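Local atomic coordinates of probable zinc protease (Pseudomonas aeruginosa, PDB entry 4NNZ), a protein that probably acts as a zinc-dependent metallopeptidase of the M16 family, as one subunit of the heterodimeric protease PA0371-PA0372. Residues 49-53 / 176-181; 237-243 / 419-423; 245-251 / 310-316. One frame throughout, in Å; residues are numbered along the deposited sequence.

Contact 1: residues 49-53 / 176-181; sequences LSHAL and DLRHWY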
loop_
_atom_site.group_PDB
_atom_site.type_symbol
_atom_site.label_atom_id
_atom_site.label_comp_id
_atom_site.label_asym_id
_atom_site.label_seq_id
_atom_site.Cartn_x
_atom_site.Cartn_y
_atom_site.Cartn_z
ATOM N N LEU A 49 -5.567 6.850 10.887
ATOM C CA LEU A 49 -5.479 6.760 12.328
ATOM C C LEU A 49 -4.711 7.853 13.006
ATOM O O LEU A 49 -5.095 8.289 14.034
ATOM C CB LEU A 49 -4.856 5.431 12.703
ATOM C CG LEU A 49 -5.433 4.555 13.792
ATOM C CD1 LEU A 49 -6.931 4.485 13.761
ATOM C CD2 LEU A 49 -4.850 3.185 13.622
ATOM N N SER A 50 -3.582 8.241 12.456
ATOM C CA SER A 50 -2.780 9.278 13.039
ATOM C C SER A 50 -3.427 10.607 12.988
ATOM O O SER A 50 -3.392 11.357 13.911
ATOM C CB SER A 50 -1.435 9.333 12.369
ATOM O OG SER A 50 -1.129 8.069 11.928
ATOM N N HIS A 51 -3.993 10.914 11.853
ATOM C CA HIS A 51 -4.739 12.110 11.674
ATOM C C HIS A 51 -6.012 12.184 12.528
ATOM O O HIS A 51 -6.385 13.226 12.951
ATOM C CB HIS A 51 -5.004 12.310 10.202
ATOM C CG HIS A 51 -5.998 13.366 9.928
ATOM N ND1 HIS A 51 -7.344 13.151 10.040
ATOM C CD2 HIS A 51 -5.846 14.658 9.592
ATOM C CE1 HIS A 51 -7.980 14.270 9.792
ATOM N NE2 HIS A 51 -7.093 15.197 9.504
ATOM N N ALA A 52 -6.703 11.092 12.710
ATOM C CA ALA A 52 -7.833 11.069 13.590
ATOM C C ALA A 52 -7.468 11.276 15.034
ATOM O O ALA A 52 -8.146 11.954 15.762
ATOM C CB ALA A 52 -8.589 9.778 13.440
ATOM N N LEU A 53 -6.407 10.636 15.455
ATOM C CA LEU A 53 -6.016 10.694 16.819
ATOM C C LEU A 53 -5.674 12.112 17.146
ATOM O O LEU A 53 -5.958 12.571 18.215
ATOM C CB LEU A 53 -4.842 9.773 17.069
ATOM C CG LEU A 53 -4.285 9.646 18.477
ATOM C CD1 LEU A 53 -5.331 9.250 19.485
ATOM C CD2 LEU A 53 -3.134 8.686 18.522
ATOM N N ASP A 176 -8.959 1.163 18.428
ATOM C CA ASP A 176 -7.913 1.317 17.462
ATOM C C ASP A 176 -7.148 2.591 17.705
ATOM O O ASP A 176 -5.957 2.623 17.572
ATOM C CB ASP A 176 -8.483 1.282 16.057
ATOM C CG ASP A 176 -9.059 -0.054 15.698
ATOM O OD1 ASP A 176 -8.661 -1.050 16.288
ATOM O OD2 ASP A 176 -9.914 -0.120 14.819
ATOM N N LEU A 177 -7.860 3.646 18.034
ATOM C CA LEU A 177 -7.282 4.907 18.392
ATOM C C LEU A 177 -6.488 4.898 19.669
ATOM O O LEU A 177 -5.476 5.502 19.744
ATOM C CB LEU A 177 -8.369 5.958 18.479
ATOM C CG LEU A 177 -8.760 6.783 17.270
ATOM C CD1 LEU A 177 -9.096 8.161 17.725
ATOM C CD2 LEU A 177 -7.639 6.875 16.285
ATOM N N ARG A 178 -6.973 4.226 20.686
ATOM C CA ARG A 178 -6.273 4.152 21.942
ATOM C C ARG A 178 -4.973 3.458 21.785
ATOM O O ARG A 178 -4.006 3.793 22.404
ATOM C CB ARG A 178 -7.082 3.351 22.942
ATOM C CG ARG A 178 -8.298 4.047 23.477
ATOM C CD ARG A 178 -8.915 3.270 24.604
ATOM N NE ARG A 178 -10.038 3.970 25.187
ATOM C CZ ARG A 178 -11.274 3.507 25.169
ATOM N NH1 ARG A 178 -11.535 2.355 24.592
ATOM N NH2 ARG A 178 -12.251 4.186 25.728
ATOM N N HIS A 179 -5.007 2.397 21.022
ATOM C CA HIS A 179 -3.870 1.566 20.828
ATOM C C HIS A 179 -2.785 2.272 20.094
ATOM O O HIS A 179 -1.629 2.102 20.356
ATOM C CB HIS A 179 -4.289 0.329 20.094
ATOM C CG HIS A 179 -3.191 -0.648 19.913
ATOM N ND1 HIS A 179 -2.747 -1.456 20.928
ATOM C CD2 HIS A 179 -2.426 -0.932 18.840
ATOM C CE1 HIS A 179 -1.761 -2.205 20.487
ATOM N NE2 HIS A 179 -1.548 -1.907 19.221
ATOM N N TRP A 180 -3.201 3.046 19.123
ATOM C CA TRP A 180 -2.317 3.861 18.358
ATOM C C TRP A 180 -1.702 4.891 19.248
ATOM O O TRP A 180 -0.554 5.211 19.109
ATOM C CB TRP A 180 -3.071 4.473 17.202
ATOM C CG TRP A 180 -2.255 4.960 16.088
ATOM C CD1 TRP A 180 -2.047 6.223 15.776
ATOM C CD2 TRP A 180 -1.576 4.193 15.100
ATOM N NE1 TRP A 180 -1.272 6.330 14.693
ATOM C CE2 TRP A 180 -0.973 5.089 14.244
ATOM C CE3 TRP A 180 -1.421 2.839 14.860
ATOM C CZ2 TRP A 180 -0.226 4.694 13.184
ATOM C CZ3 TRP A 180 -0.686 2.460 13.829
ATOM C CH2 TRP A 180 -0.097 3.375 12.988
ATOM N N TYR A 181 -2.484 5.427 20.159
ATOM C CA TYR A 181 -1.959 6.391 21.078
ATOM C C TYR A 181 -0.916 5.756 21.957
ATOM O O TYR A 181 0.134 6.292 22.146
ATOM C CB TYR A 181 -3.067 7.033 21.899
ATOM C CG TYR A 181 -2.573 7.794 23.080
ATOM C CD1 TYR A 181 -2.155 7.137 24.197
ATOM C CD2 TYR A 181 -2.505 9.156 23.075
ATOM C CE1 TYR A 181 -1.668 7.804 25.279
ATOM C CE2 TYR A 181 -2.031 9.832 24.165
ATOM C CZ TYR A 181 -1.619 9.137 25.260
ATOM O OH TYR A 181 -1.152 9.783 26.351
#
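Two helices crossing almost at right angles, and far apart in sequence, pack together here on the side of helix 49-56 away from His51, the first histidine of HxxEH, the inverted zinc-binding signature of M16 peptidases, which this helix carries. The -92° crossing and 9.8 Å between the axes of the short segments leave a gap that large side chains must fill. Leu49 and Leu53, one helical turn apart, bury most. Leu49 rests its CD1 3.5 Å from CD2 of Leu177, and its CB lies over the five-membered ring of Trp180 in a CH-pi contact. Leu53 reaches the edge of the same indole, its CD2 3.8 Å from Trp180 CD1, and also meets CB of Tyr181. Leu177 completes the cluster: its CD2 approaches both Leu53 CB and Ala52 CB. The CA-to-CB bond of His51 points away from segment 176-181, and its side chain touches Glu131 of helix 118-137, consistent with a role in zinc binding as in relatives. Asp176, which packs against Leu49, forms a salt bridge with Arg223 of the second subunit. The seam's one cross-helix polar link is weak: Trp180 NE1 donates to Ser50 OG over 3.3 Å, the position of Ser50 OG being less certain.

Contact 2: residues 237-243 / 419-423; sequences KLYVRTQ and QVLPV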
loop_
_atom_site.group_PDB
_atom_site.type_symbol
_atom_site.label_atom_id
_atom_site.label_comp_id
_atom_site.label_asym_id
_atom_site.label_seq_id
_atom_site.Cartn_x
_atom_site.Cartn_y
_atom_site.Cartn_z
ATOM N N LYS A 237 -5.472 7.969 -16.121
ATOM C CA LYS A 237 -6.454 8.841 -16.686
ATOM C C LYS A 237 -7.613 8.949 -15.751
ATOM O O LYS A 237 -8.207 7.978 -15.433
ATOM C CB LYS A 237 -6.941 8.281 -17.994
ATOM C CG LYS A 237 -7.393 9.355 -18.941
ATOM C CD LYS A 237 -7.918 8.786 -20.221
ATOM C CE LYS A 237 -6.798 8.644 -21.205
ATOM N NZ LYS A 237 -7.209 8.936 -22.601
ATOM N N LEU A 238 -7.917 10.146 -15.296
ATOM C CA LEU A 238 -9.004 10.363 -14.385
ATOM C C LEU A 238 -9.945 11.422 -14.861
ATOM O O LEU A 238 -9.533 12.472 -15.229
ATOM C CB LEU A 238 -8.478 10.804 -13.055
ATOM C CG LEU A 238 -7.622 9.835 -12.307
ATOM C CD1 LEU A 238 -6.624 10.595 -11.470
ATOM C CD2 LEU A 238 -8.541 9.004 -11.450
ATOM N N TYR A 239 -11.221 11.132 -14.787
ATOM C CA TYR A 239 -12.223 12.084 -15.137
ATOM C C TYR A 239 -12.854 12.628 -13.886
ATOM O O TYR A 239 -13.340 11.908 -13.063
ATOM C CB TYR A 239 -13.265 11.415 -15.987
ATOM C CG TYR A 239 -12.756 11.016 -17.326
ATOM C CD1 TYR A 239 -12.733 11.907 -18.355
ATOM C CD2 TYR A 239 -12.298 9.755 -17.552
ATOM C CE1 TYR A 239 -12.274 11.554 -19.573
ATOM C CE2 TYR A 239 -11.836 9.395 -18.770
ATOM C CZ TYR A 239 -11.830 10.304 -19.778
ATOM O OH TYR A 239 -11.362 9.954 -20.991
ATOM N N VAL A 240 -12.820 13.931 -13.751
ATOM C CA VAL A 240 -13.246 14.571 -12.544
ATOM C C VAL A 240 -14.021 15.799 -12.862
ATOM O O VAL A 240 -14.073 16.236 -13.973
ATOM C CB VAL A 240 -12.079 14.973 -11.689
ATOM C CG1 VAL A 240 -11.541 13.769 -10.993
ATOM C CG2 VAL A 240 -11.023 15.608 -12.533
ATOM N N ARG A 241 -14.643 16.338 -11.851
ATOM C CA ARG A 241 -15.470 17.478 -12.014
ATOM C C ARG A 241 -14.602 18.703 -12.001
ATOM O O ARG A 241 -14.534 19.401 -11.049
ATOM C CB ARG A 241 -16.465 17.514 -10.887
ATOM C CG ARG A 241 -17.849 17.175 -11.338
ATOM C CD ARG A 241 -18.406 15.894 -10.779
ATOM N NE ARG A 241 -19.859 15.926 -10.900
ATOM C CZ ARG A 241 -20.599 15.082 -11.617
ATOM N NH1 ARG A 241 -20.046 14.084 -12.287
ATOM N NH2 ARG A 241 -21.912 15.233 -11.649
ATOM N N THR A 242 -13.898 18.924 -13.082
ATOM C CA THR A 242 -13.003 20.036 -13.162
ATOM C C THR A 242 -13.302 20.711 -14.475
ATOM O O THR A 242 -13.933 20.130 -15.308
ATOM C CB THR A 242 -11.539 19.587 -13.108
ATOM O OG1 THR A 242 -10.705 20.663 -13.530
ATOM C CG2 THR A 242 -11.300 18.433 -14.017
ATOM N N GLN A 243 -12.901 21.952 -14.640
ATOM C CA GLN A 243 -13.117 22.604 -15.895
ATOM C C GLN A 243 -11.899 22.621 -16.738
ATOM O O GLN A 243 -11.981 22.785 -17.920
ATOM C CB GLN A 243 -13.589 24.022 -15.670
ATOM C CG GLN A 243 -14.860 24.325 -16.419
ATOM C CD GLN A 243 -15.878 23.232 -16.258
ATOM O OE1 GLN A 243 -16.117 22.432 -17.158
ATOM N NE2 GLN A 243 -16.470 23.183 -15.098
ATOM N N GLN A 419 -3.391 12.107 -16.283
ATOM C CA GLN A 419 -4.182 13.099 -16.964
ATOM C C GLN A 419 -5.447 13.300 -16.193
ATOM O O GLN A 419 -6.149 12.374 -15.924
ATOM C CB GLN A 419 -4.505 12.656 -18.384
ATOM C CG GLN A 419 -3.290 12.193 -19.152
ATOM C CD GLN A 419 -3.450 12.126 -20.650
ATOM O OE1 GLN A 419 -4.484 11.809 -21.176
ATOM N NE2 GLN A 419 -2.386 12.393 -21.337
ATOM N N VAL A 420 -5.714 14.524 -15.809
ATOM C CA VAL A 420 -6.923 14.791 -15.110
ATOM C C VAL A 420 -7.845 15.499 -16.039
ATOM O O VAL A 420 -7.569 16.569 -16.465
ATOM C CB VAL A 420 -6.673 15.668 -13.908
ATOM C CG1 VAL A 420 -7.906 15.757 -13.064
ATOM C CG2 VAL A 420 -5.519 15.147 -13.107
ATOM N N LEU A 421 -8.936 14.864 -16.368
ATOM C CA LEU A 421 -9.779 15.382 -17.386
ATOM C C LEU A 421 -11.141 15.738 -16.934
ATOM O O LEU A 421 -11.680 15.154 -16.051
ATOM C CB LEU A 421 -9.877 14.409 -18.533
ATOM C CG LEU A 421 -8.589 14.216 -19.284
ATOM C CD1 LEU A 421 -8.751 13.049 -20.205
ATOM C CD2 LEU A 421 -8.263 15.438 -20.074
ATOM N N PRO A 422 -11.731 16.697 -17.609
ATOM C CA PRO A 422 -13.080 17.124 -17.303
ATOM C C PRO A 422 -14.082 16.161 -17.796
ATOM O O PRO A 422 -13.938 15.681 -18.869
ATOM C CB PRO A 422 -13.223 18.405 -18.092
ATOM C CG PRO A 422 -12.081 18.463 -18.995
ATOM C CD PRO A 422 -10.998 17.734 -18.326
ATOM N N VAL A 423 -15.102 15.897 -17.015
ATOM C CA VAL A 423 -16.199 15.101 -17.483
ATOM C C VAL A 423 -17.466 15.925 -17.679
ATOM O O VAL A 423 -17.463 16.978 -18.303
ATOM C CB VAL A 423 -16.494 13.948 -16.534
ATOM C CG1 VAL A 423 -16.847 14.447 -15.167
ATOM C CG2 VAL A 423 -17.634 13.139 -17.074
#
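Parallel pairing joins strands 233-240 and 415-422 at one side of a mixed five-stranded sheet, a sheet covered by helices as is usual in M16 domains. The segment axes approach to 4.6 Å and diverge by 31°. In the zigzag pattern of parallel strands, Leu238 bonds to two residues: its N donates to Gln419 O (2.9 Å), and its O accepts from Leu421 N (2.7 Å). Val240 N then donates to Leu421 O at 2.8 Å. On one face lie Lys237, Tyr239, Gln419 and Leu421, with Tyr239 CD1 packed 3.8 Å from Leu421 CB; Gln419 and Leu421 also touch Leu325 of helix 325-341. The other face holds Leu238 and Val420, both against Ala144 of helix 140-152. Lys237 pairs antiparallel with a strand of the second subunit, so the sheet continues across the dimer interface. Beyond Val240 the first segment departs from strand geometry in an inverse gamma turn centred on Arg241, and Thr242 packs beside Pro422. The turn and the last strand bond share one acceptor: Val240 O receives Thr242 N weakly at 2.8 Å and Val423 N at 3.2 Å.

Contact 3: residues 245-251 / 310-316; sequences PNLIMGF and LFVLSAT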
loop_
_atom_site.group_PDB
_atom_site.type_symbol
_atom_site.label_atom_id
_atom_site.label_comp_id
_atom_site.label_asym_id
_atom_site.label_seq_id
_atom_site.Cartn_x
_atom_site.Cartn_y
_atom_site.Cartn_z
ATOM N N PRO A 245 -8.401 20.736 -18.026
ATOM C CA PRO A 245 -7.559 19.559 -18.164
ATOM C C PRO A 245 -6.161 19.823 -17.680
ATOM O O PRO A 245 -5.678 20.890 -17.892
ATOM C CB PRO A 245 -7.527 19.353 -19.652
ATOM C CG PRO A 245 -8.799 19.905 -20.119
ATOM C CD PRO A 245 -9.120 21.054 -19.249
ATOM N N ASN A 246 -5.517 18.872 -17.034
ATOM C CA ASN A 246 -4.181 19.102 -16.537
ATOM C C ASN A 246 -3.337 17.868 -16.358
ATOM O O ASN A 246 -3.829 16.785 -16.294
ATOM C CB ASN A 246 -4.214 19.949 -15.281
ATOM C CG ASN A 246 -4.797 19.227 -14.109
ATOM O OD1 ASN A 246 -5.960 18.931 -14.085
ATOM N ND2 ASN A 246 -3.969 18.940 -13.129
ATOM N N LEU A 247 -2.041 18.070 -16.297
ATOM C CA LEU A 247 -1.089 17.011 -16.343
ATOM C C LEU A 247 -0.281 16.976 -15.096
ATOM O O LEU A 247 0.157 17.977 -14.636
ATOM C CB LEU A 247 -0.160 17.213 -17.521
ATOM C CG LEU A 247 0.684 16.016 -17.906
ATOM C CD1 LEU A 247 -0.179 14.900 -18.408
ATOM C CD2 LEU A 247 1.661 16.410 -18.960
ATOM N N ILE A 248 -0.093 15.797 -14.549
ATOM C CA ILE A 248 0.767 15.624 -13.423
ATOM C C ILE A 248 1.815 14.610 -13.781
ATOM O O ILE A 248 1.499 13.563 -14.195
ATOM C CB ILE A 248 -0.031 15.100 -12.236
ATOM C CG1 ILE A 248 -1.349 15.832 -12.127
ATOM C CG2 ILE A 248 0.768 15.194 -10.958
ATOM C CD1 ILE A 248 -2.046 15.651 -10.813
ATOM N N MET A 249 3.076 14.946 -13.622
ATOM C CA MET A 249 4.150 13.989 -13.789
ATOM C C MET A 249 4.994 13.875 -12.545
ATOM O O MET A 249 5.424 14.847 -12.013
ATOM C CB MET A 249 5.031 14.392 -14.940
ATOM C CG MET A 249 4.352 14.295 -16.276
ATOM S SD MET A 249 5.294 15.042 -17.577
ATOM C CE MET A 249 6.617 13.893 -17.786
ATOM N N GLY A 250 5.233 12.671 -12.083
ATOM C CA GLY A 250 6.060 12.463 -10.919
ATOM C C GLY A 250 7.189 11.502 -11.150
ATOM O O GLY A 250 6.995 10.524 -11.757
ATOM N N PHE A 251 8.366 11.796 -10.651
ATOM C CA PHE A 251 9.481 10.885 -10.763
ATOM C C PHE A 251 9.961 10.358 -9.429
ATOM O O PHE A 251 10.218 11.106 -8.554
ATOM C CB PHE A 251 10.614 11.569 -11.478
ATOM C CG PHE A 251 10.373 11.760 -12.928
ATOM C CD1 PHE A 251 10.588 10.758 -13.792
ATOM C CD2 PHE A 251 9.921 12.947 -13.411
ATOM C CE1 PHE A 251 10.378 10.922 -15.118
ATOM C CE2 PHE A 251 9.691 13.117 -14.737
ATOM C CZ PHE A 251 9.924 12.094 -15.593
ATOM N N LEU A 310 9.377 12.235 -4.359
ATOM C CA LEU A 310 8.818 12.396 -5.664
ATOM C C LEU A 310 9.173 13.751 -6.214
ATOM O O LEU A 310 9.068 14.719 -5.527
ATOM C CB LEU A 310 7.324 12.327 -5.525
ATOM C CG LEU A 310 6.472 11.192 -6.029
ATOM C CD1 LEU A 310 5.097 11.722 -6.299
ATOM C CD2 LEU A 310 7.017 10.572 -7.289
ATOM N N PHE A 311 9.574 13.809 -7.467
ATOM C CA PHE A 311 9.832 15.057 -8.130
ATOM C C PHE A 311 8.677 15.317 -9.034
ATOM O O PHE A 311 8.430 14.583 -9.917
ATOM C CB PHE A 311 11.100 14.979 -8.959
ATOM C CG PHE A 311 11.529 16.290 -9.530
ATOM C CD1 PHE A 311 10.960 16.782 -10.665
ATOM C CD2 PHE A 311 12.501 17.022 -8.926
ATOM C CE1 PHE A 311 11.348 17.976 -11.182
ATOM C CE2 PHE A 311 12.896 18.217 -9.445
ATOM C CZ PHE A 311 12.319 18.693 -10.569
ATOM N N VAL A 312 7.964 16.392 -8.796
ATOM C CA VAL A 312 6.683 16.580 -9.412
ATOM C C VAL A 312 6.545 17.735 -10.367
ATOM O O VAL A 312 7.029 18.785 -10.153
ATOM C CB VAL A 312 5.579 16.635 -8.361
ATOM C CG1 VAL A 312 4.236 16.750 -9.013
ATOM C CG2 VAL A 312 5.602 15.381 -7.552
ATOM N N LEU A 313 5.855 17.495 -11.451
ATOM C CA LEU A 313 5.600 18.504 -12.435
ATOM C C LEU A 313 4.115 18.689 -12.637
ATOM O O LEU A 313 3.368 17.757 -12.662
ATOM C CB LEU A 313 6.249 18.119 -13.739
ATOM C CG LEU A 313 7.700 18.513 -13.836
ATOM C CD1 LEU A 313 8.596 17.337 -13.574
ATOM C CD2 LEU A 313 7.986 19.114 -15.180
ATOM N N SER A 314 3.698 19.928 -12.741
ATOM C CA SER A 314 2.323 20.246 -12.990
ATOM C C SER A 314 2.149 21.261 -14.105
ATOM O O SER A 314 2.727 22.307 -14.061
ATOM C CB SER A 314 1.756 20.804 -11.729
ATOM O OG SER A 314 0.554 20.208 -11.451
ATOM N N ALA A 315 1.355 20.954 -15.098
ATOM C CA ALA A 315 1.092 21.923 -16.119
ATOM C C ALA A 315 -0.323 21.832 -16.546
ATOM O O ALA A 315 -0.889 20.798 -16.516
ATOM C CB ALA A 315 2.002 21.699 -17.298
ATOM N N THR A 316 -0.887 22.934 -16.950
ATOM C CA THR A 316 -2.183 22.911 -17.540
ATOM C C THR A 316 -2.004 23.446 -18.938
ATOM O O THR A 316 -1.151 24.260 -19.172
ATOM C CB THR A 316 -3.212 23.676 -16.710
ATOM O OG1 THR A 316 -2.988 25.062 -16.842
ATOM C CG2 THR A 316 -3.070 23.335 -15.285
#
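Pro245 leads into the strand, its O 3.9 Å from CB of Thr316. Asn246 follows, with its CB 3.6 Å from Thr316 CG2, while its backbone bonds to Val420 on the other side. At Leu247 the regular antiparallel pattern begins: its N donates to Ala315 O (3.0 Å) and its O accepts from Ala315 N (3.2 Å), so the two form a hydrogen-bonded pair. Both side chains face helix 325-341, where they meet Val328. Ile248 opposes Ser314 in a non-hydrogen-bonded pair; its side chain lies on the opposite face, against Phe148 of helix 140-152, and its CG2 lies 4.3 Å from Val312 CG1. Met249 repeats the pair of hydrogen bonds, with Met249 N to Leu313 O at 3.0 Å and Leu313 N to Met249 O at 2.7 Å. Gly250 and Val312 form a non-hydrogen-bonded pair, CA to CA 4.4 Å; a CB on Gly250 would crowd Leu310 CD2. Phe251 closes the run with two bonds to Phe311, and both rings also meet Phe410. With strand 415-422 bonded along one edge and strand 309-317 along the other, strand 246-253 is an interior strand, and Leu247 packs on helix 325-341 and Ile248 on helix 140-152, on opposite faces of the sheet: the helix-covered beta sheet characteristic of the M16 peptidase fold.

Read from the N terminus, the chain first closes a loop of 122 residues at contact 1. Only afterwards does contact 2 open, and it spans 175 residues, returning the C-terminal strand to strand 233-240. Contact 3 is nested within that loop and closes a shorter one of 58 residues. Contacts 2 and 3 touch in the same five-stranded sheet, where Val420 N lies 3.0 Å from Asn246 O, a probable hydrogen bond. Contact 1 stands apart, its centre 33 to 34 Å from theirs: nested closures tie strands of one sheet together, while a separate closure, in series, joins helix 174-184 to the helix with the HxxEH sequence.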